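Local structure of putative beta-glucosidase (5WAB) at residues L77-E91 with H134-K146. The protein hydrolyses beta-glucosidic linkages as a family 3 glycoside hydrolase and may also release terminal arabinopyranosyl groups from ginsenosides. Sequence-based numbering, arbitrary orientation.
Sequences LSSSWNPELIHQVGE and HEAVGIVAGVQSK
G138 and G142 meet H87 and G90 at the centre of this contact, where the axes of helices 83-91 and 134-144 come within 6.6 Å at a crossing angle of -41°. The CA atoms of H87 and G138 lie 3.8 Å apart, the backbones being in direct contact because G138 has no side chain to hold them off; G90 and G142 face each other in the same way one turn later. Backbones this close exchange CA-H...O contacts: H87 CA sits 3.1 Å from G138 O in a nearly straight arrangement (172° at the hydrogen), and G142 CA in turn approaches H87 O.

With CG anti to the backbone N (chi1 -178°), the H87 imidazole reaches forward along the partner helix from G138 to A141 and G142. G142 CA lies 3.7 Å from the ring centroid and close to the ring normal, a CH-pi contact over one face, while A141 CB touches CD2.

Apolar contacts follow the other flank. I86 CG2 packs on I139 CG1 at 3.7 Å, the two side chains crossing at about a right angle, and I86 CD1 rests on E135 CB.

The polar contact is concentrated in the buried E135 carboxylate, which an extended chain carries into the turn before helix 83-91. Its OE2 accepts a weak, bent bond from W81 N (3.1 Å) and lies 2.8 Å from S78 O.

Within the N-terminal, TIM-barrel-type domain, these helices precede the parallel neighbouring strands 102-106 and 149-155. Helix 301-313 covers L77, L85 and V89, whereas strand 601-610 of the fibronectin-like domain packs against W81, P83 and H134.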
ATOM      1  N   LEU A  77      -3.669   0.461   7.209  1.00 25.21           N
ATOM      2  CA  LEU A  77      -4.825   1.050   6.540  1.00 24.94           C
ATOM      3  C   LEU A  77      -5.245   0.260   5.310  1.00 23.68           C
ATOM      4  O   LEU A  77      -6.421   0.298   4.932  1.00 22.51           O
ATOM      5  CB  LEU A  77      -4.531   2.504   6.154  1.00 23.32           C
ATOM      6  CG  LEU A  77      -5.747   3.355   5.771  1.00 23.07           C
ATOM      7  CD1 LEU A  77      -6.812   3.257   6.856  1.00 24.76           C
ATOM      8  CD2 LEU A  77      -5.353   4.802   5.567  1.00 22.83           C
ATOM      9  N   SER A  78      -4.325  -0.487   4.703  1.00 24.04           N
ATOM     10  CA  SER A  78      -4.674  -1.337   3.575  1.00 23.71           C
ATOM     11  C   SER A  78      -5.619  -2.465   3.953  1.00 24.84           C
ATOM     12  O   SER A  78      -6.189  -3.095   3.058  1.00 27.10           O
ATOM     13  CB  SER A  78      -3.410  -1.920   2.955  1.00 24.14           C
ATOM     14  OG  SER A  78      -2.681  -2.682   3.904  1.00 24.82           O
ATOM     15  N   SER A  79      -5.790  -2.745   5.243  1.00 25.59           N
ATOM     16  CA  SER A  79      -6.755  -3.747   5.669  1.00 25.85           C
ATOM     17  C   SER A  79      -8.196  -3.274   5.525  1.00 26.31           C
ATOM     18  O   SER A  79      -9.109  -4.101   5.595  1.00 28.75           O
ATOM     19  CB  SER A  79      -6.478  -4.141   7.121  1.00 27.76           C
ATOM     20  OG  SER A  79      -5.120  -4.512   7.297  1.00 25.88           O
ATOM     21  N   SER A  80      -8.416  -1.974   5.331  1.00 25.61           N
ATOM     22  CA  SER A  80      -9.765  -1.416   5.304  1.00 26.41           C
ATOM     23  C   SER A  80     -10.504  -1.706   4.003  1.00 26.88           C
ATOM     24  O   SER A  80     -11.734  -1.822   4.017  1.00 28.57           O
ATOM     25  CB  SER A  80      -9.704   0.094   5.524  1.00 24.85           C
ATOM     26  OG  SER A  80      -9.027   0.716   4.445  1.00 21.35           O
ATOM     27  N   TRP A  81      -9.786  -1.795   2.878  1.00 24.79           N
ATOM     28  CA  TRP A  81     -10.405  -1.938   1.555  1.00 25.55           C
ATOM     29  C   TRP A  81     -11.484  -0.877   1.347  1.00 26.24           C
ATOM     30  O   TRP A  81     -12.528  -1.130   0.747  1.00 28.13           O
ATOM     31  CB  TRP A  81     -10.975  -3.348   1.361  1.00 26.57           C
ATOM     32  CG  TRP A  81      -9.936  -4.450   1.362  1.00 26.49           C
ATOM     33  CD1 TRP A  81      -8.968  -4.660   2.303  1.00 27.59           C
ATOM     34  CD2 TRP A  81      -9.795  -5.510   0.403  1.00 25.40           C
ATOM     35  NE1 TRP A  81      -8.221  -5.766   1.978  1.00 26.06           N
ATOM     36  CE2 TRP A  81      -8.711  -6.308   0.819  1.00 25.23           C
ATOM     37  CE3 TRP A  81     -10.474  -5.856  -0.769  1.00 25.60           C
ATOM     38  CZ2 TRP A  81      -8.290  -7.429   0.104  1.00 24.82           C
ATOM     39  CZ3 TRP A  81     -10.057  -6.973  -1.474  1.00 25.84           C
ATOM     40  CH2 TRP A  81      -8.974  -7.743  -1.036  1.00 25.03           C
ATOM     41  N   ASN A  82     -11.220   0.329   1.849  1.00 26.79           N
ATOM     42  CA  ASN A  82     -12.221   1.391   1.959  1.00 27.35           C
ATOM     43  C   ASN A  82     -11.664   2.669   1.351  1.00 26.07           C
ATOM     44  O   ASN A  82     -11.129   3.529   2.065  1.00 27.30           O
ATOM     45  CB  ASN A  82     -12.627   1.621   3.418  1.00 28.90           C
ATOM     46  CG  ASN A  82     -13.870   2.488   3.554  1.00 31.34           C
ATOM     47  OD1 ASN A  82     -14.253   3.201   2.622  1.00 30.73           O
ATOM     48  ND2 ASN A  82     -14.500   2.439   4.726  1.00 33.08           N
ATOM     49  N   PRO A  83     -11.764   2.822   0.028  1.00 23.41           N
ATOM     50  CA  PRO A  83     -11.246   4.046  -0.605  1.00 22.17           C
ATOM     51  C   PRO A  83     -11.874   5.319  -0.074  1.00 24.49           C
ATOM     52  O   PRO A  83     -11.183   6.341   0.027  1.00 22.90           O
ATOM     53  CB  PRO A  83     -11.570   3.832  -2.089  1.00 21.59           C
ATOM     54  CG  PRO A  83     -11.611   2.335  -2.242  1.00 23.01           C
ATOM     55  CD  PRO A  83     -12.200   1.822  -0.961  1.00 23.49           C
ATOM     56  N   GLU A  84     -13.153   5.290   0.297  1.00 28.23           N
ATOM     57  CA  GLU A  84     -13.778   6.503   0.807  1.00 29.62           C
ATOM     58  C   GLU A  84     -13.141   6.927   2.125  1.00 27.49           C
ATOM     59  O   GLU A  84     -12.844   8.108   2.326  1.00 27.15           O
ATOM     60  CB  GLU A  84     -15.288   6.293   0.976  1.00 34.98           C
ATOM     61  CG  GLU A  84     -16.068   6.091  -0.327  1.00 38.56           C
ATOM     62  CD  GLU A  84     -15.982   4.657  -0.850  1.00 41.18           C
ATOM     63  OE1 GLU A  84     -15.504   3.780  -0.103  1.00 42.62           O
ATOM     64  OE2 GLU A  84     -16.389   4.407  -2.002  1.00 43.84           O
ATOM     65  N   LEU A  85     -12.867   5.972   3.013  1.00 27.68           N
ATOM     66  CA  LEU A  85     -12.203   6.306   4.269  1.00 28.25           C
ATOM     67  C   LEU A  85     -10.774   6.784   4.033  1.00 26.90           C
ATOM     68  O   LEU A  85     -10.313   7.726   4.688  1.00 27.05           O
ATOM     69  CB  LEU A  85     -12.219   5.097   5.204  1.00 29.42           C
ATOM     70  CG  LEU A  85     -11.379   5.172   6.479  1.00 29.38           C
ATOM     71  CD1 LEU A  85     -11.899   6.254   7.388  1.00 31.11           C
ATOM     72  CD2 LEU A  85     -11.385   3.825   7.189  1.00 29.13           C
ATOM     73  N   ILE A  86     -10.064   6.157   3.090  1.00 24.93           N
ATOM     74  CA  ILE A  86      -8.717   6.604   2.747  1.00 23.46           C
ATOM     75  C   ILE A  86      -8.757   8.000   2.134  1.00 25.25           C
ATOM     76  O   ILE A  86      -7.907   8.851   2.430  1.00 23.66           O
ATOM     77  CB  ILE A  86      -8.057   5.582   1.804  1.00 23.62           C
ATOM     78  CG1 ILE A  86      -8.000   4.205   2.477  1.00 19.39           C
ATOM     79  CG2 ILE A  86      -6.683   6.075   1.342  1.00 18.15           C
ATOM     80  CD1 ILE A  86      -7.612   3.083   1.549  1.00 19.03           C
ATOM     81  N   HIS A  87      -9.766   8.268   1.297  1.00 26.30           N
ATOM     82  CA  HIS A  87      -9.944   9.604   0.747  1.00 27.85           C
ATOM     83  C   HIS A  87     -10.150  10.621   1.853  1.00 29.75           C
ATOM     84  O   HIS A  87      -9.743  11.780   1.725  1.00 30.13           O
ATOM     85  CB  HIS A  87     -11.137   9.616  -0.213  1.00 28.68           C
ATOM     86  CG  HIS A  87     -11.370  10.936  -0.877  1.00 29.50           C
ATOM     87  ND1 HIS A  87     -11.961  12.001  -0.233  1.00 31.11           N
ATOM     88  CD2 HIS A  87     -11.092  11.362  -2.131  1.00 29.64           C
ATOM     89  CE1 HIS A  87     -12.037  13.027  -1.062  1.00 31.08           C
ATOM     90  NE2 HIS A  87     -11.516  12.665  -2.221  1.00 30.03           N
ATOM     91  N   GLN A  88     -10.766  10.195   2.950  1.00 32.73           N
ATOM     92  CA  GLN A  88     -11.040  11.076   4.073  1.00 34.23           C
ATOM     93  C   GLN A  88      -9.780  11.359   4.887  1.00 32.80           C
ATOM     94  O   GLN A  88      -9.598  12.479   5.380  1.00 33.11           O
ATOM     95  CB  GLN A  88     -12.125  10.441   4.933  1.00 37.80           C
ATOM     96  CG  GLN A  88     -12.702  11.324   5.997  1.00 42.52           C
ATOM     97  CD  GLN A  88     -13.943  10.719   6.612  1.00 46.05           C
ATOM     98  OE1 GLN A  88     -14.448   9.694   6.144  1.00 45.99           O
ATOM     99  NE2 GLN A  88     -14.454  11.356   7.659  1.00 48.00           N
ATOM    100  N   VAL A  89      -8.914  10.351   5.053  1.00 29.81           N
ATOM    101  CA  VAL A  89      -7.598  10.561   5.658  1.00 26.83           C
ATOM    102  C   VAL A  89      -6.785  11.583   4.866  1.00 25.40           C
ATOM    103  O   VAL A  89      -6.069  12.411   5.442  1.00 26.04           O
ATOM    104  CB  VAL A  89      -6.846   9.218   5.780  1.00 24.78           C
ATOM    105  CG1 VAL A  89      -5.447   9.441   6.330  1.00 23.25           C
ATOM    106  CG2 VAL A  89      -7.611   8.245   6.656  1.00 25.24           C
ATOM    107  N   GLY A  90      -6.860  11.525   3.536  1.00 24.19           N
ATOM    108  CA  GLY A  90      -6.107  12.469   2.724  1.00 23.35           C
ATOM    109  C   GLY A  90      -6.555  13.904   2.920  1.00 23.72           C
ATOM    110  O   GLY A  90      -5.729  14.822   2.990  1.00 22.98           O
ATOM    111  N   GLU A  91      -7.871  14.123   3.000  1.00 25.13           N
ATOM    112  CA  GLU A  91      -8.384  15.471   3.224  1.00 26.12           C
ATOM    113  C   GLU A  91      -7.845  16.054   4.522  1.00 24.74           C
ATOM    114  O   GLU A  91      -7.478  17.234   4.576  1.00 25.31           O
ATOM    115  CB  GLU A  91      -9.909  15.460   3.242  1.00 28.09           C
ATOM    116  CG  GLU A  91     -10.551  14.932   1.982  1.00 28.61           C
ATOM    117  CD  GLU A  91     -12.060  14.830   2.125  1.00 31.58           C
ATOM    118  OE1 GLU A  91     -12.779  15.492   1.353  1.00 33.98           O
ATOM    119  OE2 GLU A  91     -12.527  14.102   3.028  1.00 31.85           O
ATOM    120  N   HIS A 134      -6.293   0.993  -6.179  1.00 26.22           N
ATOM    121  CA  HIS A 134      -7.640   1.418  -5.821  1.00 26.29           C
ATOM    122  C   HIS A 134      -7.782   1.806  -4.353  1.00 26.13           C
ATOM    123  O   HIS A 134      -8.814   2.374  -3.977  1.00 26.71           O
ATOM    124  CB  HIS A 134      -8.644   0.326  -6.183  1.00 26.96           C
ATOM    125  CG  HIS A 134      -8.848   0.170  -7.659  1.00 27.43           C
ATOM    126  ND1 HIS A 134      -7.839  -0.217  -8.515  1.00 27.28           N
ATOM    127  CD2 HIS A 134      -9.939   0.371  -8.433  1.00 27.07           C
ATOM    128  CE1 HIS A 134      -8.302  -0.254  -9.751  1.00 26.99           C
ATOM    129  NE2 HIS A 134      -9.575   0.095  -9.728  1.00 27.48           N
ATOM    130  N   GLU A 135      -6.774   1.534  -3.525  1.00 25.45           N
ATOM    131  CA  GLU A 135      -6.757   2.038  -2.156  1.00 25.36           C
ATOM    132  C   GLU A 135      -6.003   3.358  -2.055  1.00 26.04           C
ATOM    133  O   GLU A 135      -6.556   4.368  -1.606  1.00 27.16           O
ATOM    134  CB  GLU A 135      -6.134   1.003  -1.221  1.00 27.66           C
ATOM    135  CG  GLU A 135      -7.063  -0.134  -0.869  1.00 28.98           C
ATOM    136  CD  GLU A 135      -6.473  -1.039   0.181  1.00 29.67           C
ATOM    137  OE1 GLU A 135      -5.267  -1.350   0.084  1.00 29.49           O
ATOM    138  OE2 GLU A 135      -7.210  -1.421   1.112  1.00 29.53           O
ATOM    139  N   ALA A 136      -4.738   3.365  -2.480  1.00 24.27           N
ATOM    140  CA  ALA A 136      -3.896   4.534  -2.267  1.00 22.20           C
ATOM    141  C   ALA A 136      -4.357   5.751  -3.058  1.00 20.46           C
ATOM    142  O   ALA A 136      -3.940   6.870  -2.734  1.00 20.49           O
ATOM    143  CB  ALA A 136      -2.448   4.203  -2.617  1.00 22.62           C
ATOM    144  N   VAL A 137      -5.214   5.563  -4.066  1.00 20.57           N
ATOM    145  CA  VAL A 137      -5.740   6.700  -4.819  1.00 20.13           C
ATOM    146  C   VAL A 137      -6.518   7.636  -3.906  1.00 20.90           C
ATOM    147  O   VAL A 137      -6.621   8.836  -4.178  1.00 21.83           O
ATOM    148  CB  VAL A 137      -6.606   6.209  -5.997  1.00 19.96           C
ATOM    149  CG1 VAL A 137      -7.847   5.488  -5.480  1.00 19.00           C
ATOM    150  CG2 VAL A 137      -6.998   7.367  -6.924  1.00 18.17           C
ATOM    151  N   GLY A 138      -7.069   7.110  -2.806  1.00 20.82           N
ATOM    152  CA  GLY A 138      -7.776   7.960  -1.867  1.00 21.28           C
ATOM    153  C   GLY A 138      -6.890   9.023  -1.251  1.00 22.52           C
ATOM    154  O   GLY A 138      -7.354  10.130  -0.960  1.00 24.12           O
ATOM    155  N   ILE A 139      -5.607   8.712  -1.053  1.00 20.95           N
ATOM    156  CA  ILE A 139      -4.676   9.703  -0.518  1.00 20.96           C
ATOM    157  C   ILE A 139      -4.461  10.829  -1.522  1.00 22.40           C
ATOM    158  O   ILE A 139      -4.500  12.012  -1.167  1.00 22.74           O
ATOM    159  CB  ILE A 139      -3.345   9.040  -0.119  1.00 19.89           C
ATOM    160  CG1 ILE A 139      -3.572   8.038   1.011  1.00 20.44           C
ATOM    161  CG2 ILE A 139      -2.343  10.080   0.332  1.00 16.67           C
ATOM    162  CD1 ILE A 139      -4.108   8.668   2.282  1.00 18.60           C
ATOM    163  N   VAL A 140      -4.218  10.478  -2.788  1.00 23.80           N
ATOM    164  CA  VAL A 140      -3.973  11.488  -3.820  1.00 23.16           C
ATOM    165  C   VAL A 140      -5.207  12.357  -4.029  1.00 26.78           C
ATOM    166  O   VAL A 140      -5.135  13.592  -3.987  1.00 30.65           O
ATOM    167  CB  VAL A 140      -3.535  10.815  -5.134  1.00 22.29           C
ATOM    168  CG1 VAL A 140      -3.400  11.845  -6.234  1.00 21.57           C
ATOM    169  CG2 VAL A 140      -2.222  10.057  -4.937  1.00 16.04           C
ATOM    170  N   ALA A 141      -6.357  11.727  -4.277  1.00 27.22           N
ATOM    171  CA  ALA A 141      -7.579  12.490  -4.521  1.00 26.62           C
ATOM    172  C   ALA A 141      -7.994  13.280  -3.287  1.00 26.35           C
ATOM    173  O   ALA A 141      -8.482  14.411  -3.398  1.00 26.75           O
ATOM    174  CB  ALA A 141      -8.706  11.560  -4.961  1.00 27.19           C
ATOM    175  N   GLY A 142      -7.810  12.700  -2.102  1.00 26.27           N
ATOM    176  CA  GLY A 142      -8.217  13.380  -0.887  1.00 16.82           C
ATOM    177  C   GLY A 142      -7.383  14.612  -0.595  1.00 18.54           C
ATOM    178  O   GLY A 142      -7.923  15.686  -0.327  1.00 20.42           O
ATOM    179  N   VAL A 143      -6.055  14.470  -0.623  1.00 18.46           N
ATOM    180  CA  VAL A 143      -5.182  15.601  -0.307  1.00 19.83           C
ATOM    181  C   VAL A 143      -5.375  16.719  -1.325  1.00 21.99           C
ATOM    182  O   VAL A 143      -5.583  17.884  -0.965  1.00 24.13           O
ATOM    183  CB  VAL A 143      -3.713  15.150  -0.248  1.00 19.63           C
ATOM    184  CG1 VAL A 143      -2.785  16.356  -0.115  1.00 16.63           C
ATOM    185  CG2 VAL A 143      -3.485  14.172   0.886  1.00 19.86           C
ATOM    186  N   GLN A 144      -5.333  16.374  -2.612  1.00 20.59           N
ATOM    187  CA  GLN A 144      -5.390  17.392  -3.647  1.00 20.78           C
ATOM    188  C   GLN A 144      -6.777  18.016  -3.770  1.00 21.45           C
ATOM    189  O   GLN A 144      -6.905  19.113  -4.331  1.00 20.04           O
ATOM    190  CB  GLN A 144      -4.923  16.790  -4.978  1.00 20.36           C
ATOM    191  CG  GLN A 144      -3.472  16.278  -4.926  1.00 18.38           C
ATOM    192  CD  GLN A 144      -2.909  15.882  -6.288  1.00 17.96           C
ATOM    193  OE1 GLN A 144      -1.714  15.607  -6.424  1.00 18.47           O
ATOM    194  NE2 GLN A 144      -3.766  15.866  -7.301  1.00 17.86           N
ATOM    195  N   SER A 145      -7.813  17.374  -3.218  1.00 22.21           N
ATOM    196  CA  SER A 145      -9.127  18.005  -3.187  1.00 23.13           C
ATOM    197  C   SER A 145      -9.133  19.253  -2.320  1.00 22.80           C
ATOM    198  O   SER A 145     -10.064  20.057  -2.417  1.00 23.22           O
ATOM    199  CB  SER A 145     -10.195  17.027  -2.687  1.00 23.70           C
ATOM    200  OG  SER A 145     -10.057  16.763  -1.301  1.00 22.24           O
ATOM    201  N   LYS A 146      -8.122  19.425  -1.472  1.00 22.75           N
ATOM    202  CA  LYS A 146      -7.978  20.614  -0.645  1.00 22.75           C
ATOM    203  C   LYS A 146      -6.979  21.605  -1.221  1.00 23.52           C
ATOM    204  O   LYS A 146      -6.716  22.636  -0.591  1.00 23.46           O
ATOM    205  CB  LYS A 146      -7.545  20.221   0.765  1.00 21.79           C
ATOM    206  CG  LYS A 146      -8.512  19.300   1.468  1.00 22.65           C
ATOM    207  CD  LYS A 146      -9.807  20.013   1.802  1.00 17.08           C
ATOM    208  CE  LYS A 146     -10.728  19.109   2.598  1.00 20.18           C
ATOM    209  NZ  LYS A 146     -11.891  19.868   3.140  1.00 21.73           N
TER